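Local coordinates for structural protein VP1 (Trichodysplasia spinulosa-associated polyomavirus, PDB 4U60) that forms pentamers of the polyomavirus outer coat and binds sialylated glycolipid sugars such as the GM1 oligosaccharide, probably to attach the virus to host cells, at residues Ser46-Val51 with Asp257-Tyr262; Pro60-Ile65 with Ser154-Leu159; Val108-Lys113 with Gly251-Lys256. All coordinates share one frame; numbering follows the deposited sequence.

Overall arrangement
Contacts 1 and 3 share the tip of one jelly-roll sheet: strands 260-279 and 241-254 pair antiparallel, L253 N lies 2.9 Å from Q261 O, and the centres of the two contacts are 11 Å apart. Contact 2 sits 14 Å from contact 1, centre to centre, and meets it through T50 OG1, 2.7 Å from E64 OE1, and through E47 N, 2.9 Å from G63 O. Contacts 1 and 2 both touch the same sialic acid. Contact 3, whose nearest atoms are about 7 Å from contact 2, carries H109, on the part of the glycan pocket that faces the next subunit; it thus offers the third subunit what contacts 1 and 2 receive from the second.

Contact 1 (Ser46-Val51 with Asp257-Tyr262); sequences SEKVTV and DGDMQY. With SIA (N-acetyl-alpha-neuraminic acid), chain G.
S46 and Y262 grip each other twice: S46 N donates to Y262 O, and Y262 N donates to S46 OG at 2.9 Å. The serine hydroxyl is placed for this by a chi1 of 73°, which sets OG between its own N and carbonyl carbon. From there OG also donates to E47 O, and it lies in the plane of the Y262 ring at its edge, 3.6 Å from CD2. Q261 can be followed outward. Its CB and CG pass the S46 carbonyl oxygen, CG at 3.4 Å and also beside K48 N, while CD runs on past the same oxygen. At the tip, NE2 donates to S46 O at 2.9 Å, nearly in line with the carbonyl (C=O...N angle 168°) and close to the Q261 amide plane; OE1 is hydrogen-bonded to a glycerol, probably from the crystallisation liquor. This is the start of jelly-roll strand 260-279, against which segment 46-51 is laid, on its way to the sialic acid. Further along, V49 N donates to M260 O at 2.8 Å in an almost straight bond (176° at the hydrogen), and a water joins V49 O to M260 N. V49 CG2 lies 3.5 Å from that same M260 oxygen. K48, extended beyond CG, crosses D259 obliquely, its CE nearer to OD2 than NZ is; NZ stays 4.0 Å away, beyond salt-bridge range. Next in the chain, T50 OG1 accepts from the sialic acid N5, V51 N donates to its O9, and V51 O accepts from its O7.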
loop_
_atom_site.group_PDB
_atom_site.type_symbol
_atom_site.label_atom_id
_atom_site.label_comp_id
_atom_site.label_asym_id
_atom_site.label_seq_id
_atom_site.Cartn_x
_atom_site.Cartn_y
_atom_site.Cartn_z
ATOM N N SER C 46 -12.482 -24.801 8.822
ATOM C CA SER C 46 -13.913 -25.084 8.843
ATOM C C SER C 46 -14.193 -26.406 8.131
ATOM O O SER C 46 -13.331 -26.991 7.442
ATOM C CB SER C 46 -14.685 -23.969 8.150
ATOM O OG SER C 46 -14.498 -24.022 6.754
ATOM N N GLU C 47 -15.416 -26.901 8.312
ATOM C CA GLU C 47 -15.962 -27.897 7.426
ATOM C C GLU C 47 -16.141 -27.255 6.051
ATOM O O GLU C 47 -16.093 -26.006 5.917
ATOM C CB GLU C 47 -17.306 -28.401 7.949
ATOM C CG GLU C 47 -17.211 -29.077 9.309
ATOM C CD GLU C 47 -16.368 -30.332 9.307
ATOM O OE1 GLU C 47 -16.384 -31.092 8.311
ATOM O OE2 GLU C 47 -15.750 -30.628 10.347
ATOM N N LYS C 48 -16.365 -28.087 5.040
ATOM C CA LYS C 48 -16.591 -27.577 3.677
ATOM C C LYS C 48 -17.692 -26.526 3.630
ATOM O O LYS C 48 -18.793 -26.724 4.166
ATOM C CB LYS C 48 -16.921 -28.715 2.712
ATOM C CG LYS C 48 -15.729 -29.604 2.420
ATOM C CD LYS C 48 -16.098 -30.835 1.624
ATOM C CE LYS C 48 -14.954 -31.842 1.640
ATOM N NZ LYS C 48 -15.320 -33.093 0.968
ATOM N N VAL C 49 -17.412 -25.420 2.953
ATOM C CA VAL C 49 -18.402 -24.387 2.732
ATOM C C VAL C 49 -19.495 -24.875 1.782
ATOM O O VAL C 49 -19.223 -25.553 0.785
ATOM C CB VAL C 49 -17.709 -23.113 2.177
ATOM C CG1 VAL C 49 -18.725 -22.082 1.740
ATOM C CG2 VAL C 49 -16.772 -22.531 3.227
ATOM N N THR C 50 -20.750 -24.562 2.139
ATOM C CA THR C 50 -21.888 -24.851 1.273
ATOM C C THR C 50 -22.570 -23.532 0.977
ATOM O O THR C 50 -22.293 -22.511 1.632
ATOM C CB THR C 50 -22.892 -25.869 1.890
ATOM O OG1 THR C 50 -23.585 -25.250 2.988
ATOM C CG2 THR C 50 -22.182 -27.129 2.365
ATOM N N VAL C 51 -23.443 -23.537 -0.025
ATOM C CA VAL C 51 -24.045 -22.299 -0.525
ATOM C C VAL C 51 -25.552 -22.448 -0.624
ATOM O O VAL C 51 -26.083 -23.426 -1.197
ATOM C CB VAL C 51 -23.413 -21.929 -1.888
ATOM C CG1 VAL C 51 -24.119 -20.746 -2.524
ATOM C CG2 VAL C 51 -21.930 -21.670 -1.697
ATOM N N ASP C 257 -11.557 -30.991 -5.881
ATOM C CA ASP C 257 -12.786 -30.810 -6.647
ATOM C C ASP C 257 -13.356 -29.402 -6.572
ATOM O O ASP C 257 -14.411 -29.140 -7.118
ATOM C CB ASP C 257 -13.840 -31.813 -6.178
ATOM C CG ASP C 257 -13.382 -33.245 -6.334
ATOM O OD1 ASP C 257 -12.700 -33.563 -7.337
ATOM O OD2 ASP C 257 -13.709 -34.068 -5.445
ATOM N N GLY C 258 -12.666 -28.493 -5.890
ATOM C CA GLY C 258 -13.149 -27.122 -5.761
ATOM C C GLY C 258 -13.848 -26.821 -4.447
ATOM O O GLY C 258 -14.185 -25.675 -4.180
ATOM N N ASP C 259 -14.051 -27.851 -3.624
ATOM C CA ASP C 259 -14.575 -27.658 -2.263
ATOM C C ASP C 259 -13.606 -26.839 -1.406
ATOM O O ASP C 259 -12.391 -27.050 -1.466
ATOM C CB ASP C 259 -14.832 -29.012 -1.595
ATOM C CG ASP C 259 -13.659 -29.960 -1.726
ATOM O OD1 ASP C 259 -13.385 -30.450 -2.855
ATOM O OD2 ASP C 259 -12.997 -30.223 -0.692
ATOM N N MET C 260 -14.136 -25.903 -0.626
ATOM C CA MET C 260 -13.291 -24.953 0.096
ATOM C C MET C 260 -13.585 -24.946 1.586
ATOM O O MET C 260 -14.741 -25.125 2.016
ATOM C CB MET C 260 -13.435 -23.551 -0.498
ATOM C CG MET C 260 -12.857 -23.461 -1.906
ATOM S SD MET C 260 -13.243 -21.980 -2.871
ATOM C CE MET C 260 -12.319 -20.754 -1.956
ATOM N N GLN C 261 -12.541 -24.696 2.369
ATOM C CA GLN C 261 -12.611 -24.617 3.831
ATOM C C GLN C 261 -11.863 -23.385 4.314
ATOM O O GLN C 261 -10.750 -23.117 3.849
ATOM C CB GLN C 261 -11.920 -25.829 4.442
ATOM C CG GLN C 261 -12.586 -27.158 4.174
ATOM C CD GLN C 261 -11.661 -28.286 4.549
ATOM O OE1 GLN C 261 -10.834 -28.725 3.735
ATOM N NE2 GLN C 261 -11.762 -28.749 5.792
ATOM N N TYR C 262 -12.432 -22.655 5.268
ATOM C CA TYR C 262 -11.696 -21.609 5.949
ATOM C C TYR C 262 -10.477 -22.180 6.645
ATOM O O TYR C 262 -10.525 -23.283 7.161
ATOM C CB TYR C 262 -12.525 -20.961 7.048
ATOM C CG TYR C 262 -13.605 -20.022 6.638
ATOM C CD1 TYR C 262 -13.328 -18.692 6.418
ATOM C CD2 TYR C 262 -14.911 -20.459 6.471
ATOM C CE1 TYR C 262 -14.328 -17.790 6.085
ATOM C CE2 TYR C 262 -15.913 -19.578 6.106
ATOM C CZ TYR C 262 -15.627 -18.240 5.927
ATOM O OH TYR C 262 -16.590 -17.321 5.601
HETATM C C1 SIA G . -26.125 -29.776 2.696
HETATM C C2 SIA G . -27.461 -29.153 2.311
HETATM C C3 SIA G . -28.072 -28.430 3.516
HETATM C C4 SIA G . -27.440 -27.069 3.838
HETATM C C5 SIA G . -27.232 -26.225 2.588
HETATM C C6 SIA G . -26.542 -27.057 1.506
HETATM C C7 SIA G . -26.305 -26.327 0.184
HETATM C C8 SIA G . -25.741 -27.260 -0.900
HETATM C C9 SIA G . -24.993 -26.528 -2.028
HETATM C C10 SIA G . -26.929 -23.814 3.035
HETATM C C11 SIA G . -25.952 -22.686 3.288
HETATM N N5 SIA G . -26.411 -25.034 2.855
HETATM O O1A SIA G . -25.986 -30.276 3.844
HETATM O O1B SIA G . -25.176 -29.816 1.872
HETATM O O4 SIA G . -28.344 -26.426 4.773
HETATM O O6 SIA G . -27.337 -28.232 1.227
HETATM O O7 SIA G . -27.503 -25.714 -0.269
HETATM O O8 SIA G . -24.833 -28.179 -0.310
HETATM O O9 SIA G . -23.678 -26.110 -1.593
HETATM O O10 SIA G . -28.131 -23.612 3.040
HETATM O O HOH W 1 -16.963 -25.189 -0.917
#

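Contact 2 (Pro60-Ile65 with Ser154-Leu159); sequences PTSGEI and SANDKL. With SIA (N-acetyl-alpha-neuraminic acid), chain G.
The sialic acid pocket includes P60 and T61, and the loop that carries them touches segment 154-159 through P60, S62 and I65. A155 brings its CB to 3.4 Å from P60 O, and that oxygen also accepts from a water which in turn accepts from A155 N. S62 OG, anti to its backbone N (chi1 -173°), stands 3.7 Å from N156 CB, while S62 CB lies near A155 O. A second water accepts from both G63 N and N156 ND2; a third bonds S62 OG and, weakly, A155 O. No direct hydrogen bond links the segments, so waters supply the polar bridging. I65 CD1 meets L159 CD2 at 4.4 Å, a loose apolar touch.

Each segment is shaped internally. E64 OE1 accepts from T61 N at 2.8 Å and from T61 OG1 at 2.6 Å, the two donors coming from opposite faces of the carboxylate plane. T61 CG2 lies 3.5 Å from O1A of the sugar. Within 154-159, N156 OD1 takes the K158 N-H from above its carbonyl plane. A type II turn, T61 to E64, thus meets an Asx turn overlapping the type I turn N156 to L159, both in loops between jelly-roll strands, the first lining the sialic acid pocket.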
loop_
_atom_site.group_PDB
_atom_site.type_symbol
_atom_site.label_atom_id
_atom_site.label_comp_id
_atom_site.label_asym_id
_atom_site.label_seq_id
_atom_site.Cartn_x
_atom_site.Cartn_y
_atom_site.Cartn_z
ATOM N N PRO C 60 -26.450 -22.702 7.147
ATOM C CA PRO C 60 -25.101 -23.266 7.115
ATOM C C PRO C 60 -25.007 -24.600 7.812
ATOM O O PRO C 60 -25.691 -24.841 8.813
ATOM C CB PRO C 60 -24.239 -22.203 7.832
ATOM C CG PRO C 60 -25.214 -21.293 8.512
ATOM C CD PRO C 60 -26.477 -21.348 7.739
ATOM N N THR C 61 -24.191 -25.496 7.263
ATOM C CA THR C 61 -23.987 -26.782 7.889
ATOM C C THR C 61 -23.229 -26.590 9.200
ATOM O O THR C 61 -22.548 -25.564 9.431
ATOM C CB THR C 61 -23.199 -27.728 6.971
ATOM O OG1 THR C 61 -21.934 -27.146 6.641
ATOM C CG2 THR C 61 -23.987 -27.998 5.684
ATOM N N SER C 62 -23.346 -27.591 10.061
ATOM C CA SER C 62 -22.624 -27.567 11.314
ATOM C C SER C 62 -21.127 -27.575 11.054
ATOM O O SER C 62 -20.613 -28.436 10.332
ATOM C CB SER C 62 -22.987 -28.763 12.184
ATOM O OG SER C 62 -22.393 -28.613 13.464
ATOM N N GLY C 63 -20.443 -26.591 11.622
ATOM C CA GLY C 63 -18.994 -26.516 11.520
ATOM C C GLY C 63 -18.435 -25.761 10.342
ATOM O O GLY C 63 -17.221 -25.718 10.187
ATOM N N GLU C 64 -19.268 -25.173 9.484
ATOM C CA GLU C 64 -18.723 -24.428 8.354
ATOM C C GLU C 64 -18.541 -22.939 8.622
ATOM O O GLU C 64 -18.139 -22.215 7.719
ATOM C CB GLU C 64 -19.544 -24.629 7.074
ATOM C CG GLU C 64 -20.880 -23.899 6.974
ATOM C CD GLU C 64 -21.426 -23.978 5.566
ATOM O OE1 GLU C 64 -22.261 -24.890 5.307
ATOM O OE2 GLU C 64 -20.973 -23.168 4.721
ATOM N N ILE C 65 -18.845 -22.467 9.829
ATOM C CA ILE C 65 -18.727 -21.047 10.049
ATOM C C ILE C 65 -17.767 -20.700 11.205
ATOM O O ILE C 65 -17.817 -21.280 12.283
ATOM C CB ILE C 65 -20.055 -20.301 10.146
ATOM C CG1 ILE C 65 -20.712 -20.714 11.409
ATOM C CG2 ILE C 65 -20.953 -20.432 8.890
ATOM C CD1 ILE C 65 -20.406 -19.711 12.476
ATOM N N SER C 154 -29.811 -23.296 12.988
ATOM C CA SER C 154 -30.275 -24.461 13.756
ATOM C C SER C 154 -29.577 -25.799 13.460
ATOM O O SER C 154 -29.853 -26.785 14.157
ATOM C CB SER C 154 -31.785 -24.613 13.625
ATOM O OG SER C 154 -32.158 -24.998 12.326
ATOM N N ALA C 155 -28.697 -25.862 12.461
ATOM C CA ALA C 155 -27.896 -27.075 12.285
ATOM C C ALA C 155 -26.877 -27.245 13.430
ATOM O O ALA C 155 -26.319 -28.326 13.611
ATOM C CB ALA C 155 -27.197 -27.059 10.932
ATOM N N ASN C 156 -26.617 -26.177 14.183
ATOM C CA ASN C 156 -25.653 -26.221 15.281
ATOM C C ASN C 156 -26.182 -25.439 16.469
ATOM O O ASN C 156 -26.016 -24.225 16.543
ATOM C CB ASN C 156 -24.262 -25.703 14.854
ATOM C CG ASN C 156 -23.220 -25.848 15.956
ATOM O OD1 ASN C 156 -23.520 -26.344 17.058
ATOM N ND2 ASN C 156 -21.994 -25.423 15.673
ATOM N N ASP C 157 -26.810 -26.141 17.411
ATOM C CA ASP C 157 -27.394 -25.464 18.567
ATOM C C ASP C 157 -26.350 -25.024 19.609
ATOM O O ASP C 157 -26.715 -24.452 20.635
ATOM C CB ASP C 157 -28.492 -26.325 19.228
ATOM C CG ASP C 157 -27.973 -27.630 19.808
ATOM O OD1 ASP C 157 -26.767 -27.778 20.086
ATOM O OD2 ASP C 157 -28.788 -28.551 20.018
ATOM N N LYS C 158 -25.067 -25.272 19.367
ATOM C CA LYS C 158 -24.033 -24.769 20.261
ATOM C C LYS C 158 -23.607 -23.346 19.916
ATOM O O LYS C 158 -22.846 -22.727 20.660
ATOM C CB LYS C 158 -22.823 -25.688 20.246
ATOM C CG LYS C 158 -23.094 -27.077 20.779
ATOM C CD LYS C 158 -21.795 -27.868 20.790
ATOM N N LEU C 159 -24.080 -22.820 18.798
ATOM C CA LEU C 159 -23.805 -21.429 18.454
ATOM C C LEU C 159 -24.663 -20.529 19.330
ATOM O O LEU C 159 -25.718 -20.950 19.791
ATOM C CB LEU C 159 -24.098 -21.154 16.986
ATOM C CG LEU C 159 -23.319 -21.980 15.966
ATOM C CD1 LEU C 159 -23.781 -21.698 14.554
ATOM C CD2 LEU C 159 -21.821 -21.733 16.099
HETATM C C1 SIA G . -26.125 -29.776 2.696
HETATM C C2 SIA G . -27.461 -29.153 2.311
HETATM C C3 SIA G . -28.072 -28.430 3.516
HETATM C C4 SIA G . -27.440 -27.069 3.838
HETATM C C5 SIA G . -27.232 -26.225 2.588
HETATM C C6 SIA G . -26.542 -27.057 1.506
HETATM C C7 SIA G . -26.305 -26.327 0.184
HETATM C C8 SIA G . -25.741 -27.260 -0.900
HETATM C C9 SIA G . -24.993 -26.528 -2.028
HETATM C C10 SIA G . -26.929 -23.814 3.035
HETATM C C11 SIA G . -25.952 -22.686 3.288
HETATM N N5 SIA G . -26.411 -25.034 2.855
HETATM O O1A SIA G . -25.986 -30.276 3.844
HETATM O O1B SIA G . -25.176 -29.816 1.872
HETATM O O4 SIA G . -28.344 -26.426 4.773
HETATM O O6 SIA G . -27.337 -28.232 1.227
HETATM O O7 SIA G . -27.503 -25.714 -0.269
HETATM O O8 SIA G . -24.833 -28.179 -0.310
HETATM O O9 SIA G . -23.678 -26.110 -1.593
HETATM O O10 SIA G . -28.131 -23.612 3.040
HETATM O O HOH W 2 -27.495 -23.924 10.561
HETATM O O HOH W 3 -23.870 -30.042 15.378
HETATM O O HOH W 4 -21.622 -24.378 13.052
#

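Contact 3 (Val108-Lys113 with Gly251-Lys256); sequences VHMATK and GFLVGK
T112 and K113 run beside G255 and K256, although the directions CA 110 to 113 and CA 253 to 256 lie 66° apart. The CA atoms of T112 and G255 are 4.2 Å apart, and those of K113 and K256 4.3 Å. One direct hydrogen bond links the segments, K113 N to V254 O at 3.0 Å. T112 CB packs 3.1 Å from the same oxygen, with its CG2 somewhat farther. Here strand 241-254 of the jelly roll ends, and the loop between strands 86-99 and 129-136 lies across it, bent at A111 by an inverse gamma turn.

L253 CD1 touches M110 CE at 3.6 Å and T112 CG2 at 3.7 Å. The L253 side chain meets that of T112 at about a right angle; M110 CE gets there by a bend at chi3 (-67°). On the neighbouring residue, V254 CG1 rests on K113 CB. K256 turns back over the loop through a bend at chi2 (-101°), which brings its CD to 3.9 Å from T112 O. K256 CE lies 4.0 Å from A111 CB. Its NZ reaches T112 O through a water, and another water bridges A111 O and K256 N.

Both H109 ring nitrogens are hydrogen-bonded to the third subunit, ND1 to D58 and NE2 to E189. With a single direct hydrogen bond, the loop is joined to the strand end largely through water and apolar contact, and K256 NZ, weakly bonded to A52 O of the third subunit, ties the junction to that neighbour as well.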
loop_
_atom_site.group_PDB
_atom_site.type_symbol
_atom_site.label_atom_id
_atom_site.label_comp_id
_atom_site.label_asym_id
_atom_site.label_seq_id
_atom_site.Cartn_x
_atom_site.Cartn_y
_atom_site.Cartn_z
ATOM N N VAL C 108 2.545 -25.732 -0.885
ATOM C CA VAL C 108 1.811 -25.870 -2.135
ATOM C C VAL C 108 1.841 -27.309 -2.647
ATOM O O VAL C 108 1.655 -27.552 -3.834
ATOM C CB VAL C 108 2.330 -24.883 -3.210
ATOM C CG1 VAL C 108 2.001 -23.465 -2.822
ATOM C CG2 VAL C 108 3.818 -25.036 -3.431
ATOM N N HIS C 109 2.052 -28.262 -1.729
ATOM C CA HIS C 109 2.008 -29.691 -2.074
ATOM C C HIS C 109 0.849 -30.447 -1.402
ATOM O O HIS C 109 0.766 -31.678 -1.508
ATOM C CB HIS C 109 3.354 -30.373 -1.788
ATOM C CG HIS C 109 3.784 -30.276 -0.361
ATOM N ND1 HIS C 109 3.235 -31.044 0.648
ATOM C CD2 HIS C 109 4.698 -29.474 0.227
ATOM C CE1 HIS C 109 3.779 -30.686 1.801
ATOM N NE2 HIS C 109 4.688 -29.758 1.566
ATOM N N MET C 110 -0.036 -29.719 -0.720
ATOM C CA MET C 110 -1.198 -30.355 -0.101
ATOM C C MET C 110 -2.162 -30.797 -1.189
ATOM O O MET C 110 -2.066 -30.354 -2.335
ATOM C CB MET C 110 -1.871 -29.401 0.893
ATOM C CG MET C 110 -1.015 -29.202 2.125
ATOM S SD MET C 110 -1.848 -28.286 3.429
ATOM C CE MET C 110 -2.023 -26.688 2.690
ATOM N N ALA C 111 -3.093 -31.676 -0.828
ATOM C CA ALA C 111 -4.088 -32.187 -1.776
ATOM C C ALA C 111 -5.126 -31.124 -2.090
ATOM O O ALA C 111 -6.157 -31.008 -1.424
ATOM C CB ALA C 111 -4.756 -33.434 -1.242
ATOM N N THR C 112 -4.826 -30.361 -3.127
ATOM C CA THR C 112 -5.576 -29.174 -3.491
ATOM C C THR C 112 -5.732 -29.129 -5.006
ATOM O O THR C 112 -5.073 -29.875 -5.742
ATOM C CB THR C 112 -4.818 -27.912 -3.063
ATOM O OG1 THR C 112 -3.494 -27.946 -3.604
ATOM C CG2 THR C 112 -4.743 -27.802 -1.552
ATOM N N LYS C 113 -6.603 -28.245 -5.470
ATOM C CA LYS C 113 -6.609 -27.868 -6.872
ATOM C C LYS C 113 -5.219 -27.311 -7.199
ATOM O O LYS C 113 -4.513 -26.813 -6.315
ATOM C CB LYS C 113 -7.679 -26.811 -7.103
ATOM C CG LYS C 113 -7.890 -26.415 -8.550
ATOM C CD LYS C 113 -9.182 -25.612 -8.709
ATOM C CE LYS C 113 -10.384 -26.500 -8.814
ATOM N NZ LYS C 113 -10.334 -27.274 -10.085
ATOM N N GLY C 251 -7.478 -17.320 4.864
ATOM C CA GLY C 251 -7.924 -17.672 3.527
ATOM C C GLY C 251 -8.686 -18.986 3.512
ATOM O O GLY C 251 -9.169 -19.476 4.557
ATOM N N PHE C 252 -8.775 -19.551 2.319
ATOM C CA PHE C 252 -9.431 -20.847 2.068
ATOM C C PHE C 252 -8.448 -21.843 1.492
ATOM O O PHE C 252 -7.615 -21.520 0.637
ATOM C CB PHE C 252 -10.593 -20.672 1.087
ATOM C CG PHE C 252 -11.712 -19.839 1.638
ATOM C CD1 PHE C 252 -12.658 -20.391 2.478
ATOM C CD2 PHE C 252 -11.803 -18.488 1.342
ATOM C CE1 PHE C 252 -13.681 -19.626 3.002
ATOM C CE2 PHE C 252 -12.819 -17.711 1.883
ATOM C CZ PHE C 252 -13.755 -18.290 2.710
ATOM N N LEU C 253 -8.597 -23.094 1.925
ATOM C CA LEU C 253 -7.964 -24.229 1.296
ATOM C C LEU C 253 -8.898 -24.748 0.212
ATOM O O LEU C 253 -10.077 -24.966 0.472
ATOM C CB LEU C 253 -7.730 -25.323 2.320
ATOM C CG LEU C 253 -6.992 -26.558 1.813
ATOM C CD1 LEU C 253 -5.510 -26.287 1.690
ATOM C CD2 LEU C 253 -7.245 -27.736 2.743
ATOM N N VAL C 254 -8.391 -24.876 -0.995
ATOM C CA VAL C 254 -9.186 -25.304 -2.146
ATOM C C VAL C 254 -8.886 -26.752 -2.470
ATOM O O VAL C 254 -7.837 -27.081 -3.020
ATOM C CB VAL C 254 -8.911 -24.415 -3.392
ATOM C CG1 VAL C 254 -9.805 -24.820 -4.551
ATOM C CG2 VAL C 254 -9.054 -22.929 -3.038
ATOM N N GLY C 255 -9.837 -27.627 -2.161
ATOM C CA GLY C 255 -9.677 -29.029 -2.443
ATOM C C GLY C 255 -9.680 -29.360 -3.914
ATOM O O GLY C 255 -10.048 -28.557 -4.761
ATOM N N LYS C 256 -9.291 -30.587 -4.204
ATOM C CA LYS C 256 -9.162 -31.081 -5.564
ATOM C C LYS C 256 -10.368 -30.792 -6.438
ATOM O O LYS C 256 -10.227 -30.390 -7.589
ATOM C CB LYS C 256 -8.971 -32.592 -5.525
ATOM C CG LYS C 256 -7.685 -33.040 -4.858
ATOM C CD LYS C 256 -6.654 -33.398 -5.888
ATOM C CE LYS C 256 -5.320 -33.698 -5.239
ATOM N NZ LYS C 256 -4.326 -33.811 -6.328
HETATM O O HOH W 5 -8.541 -32.300 -1.844
HETATM O O HOH W 6 -4.585 -31.424 -7.945
#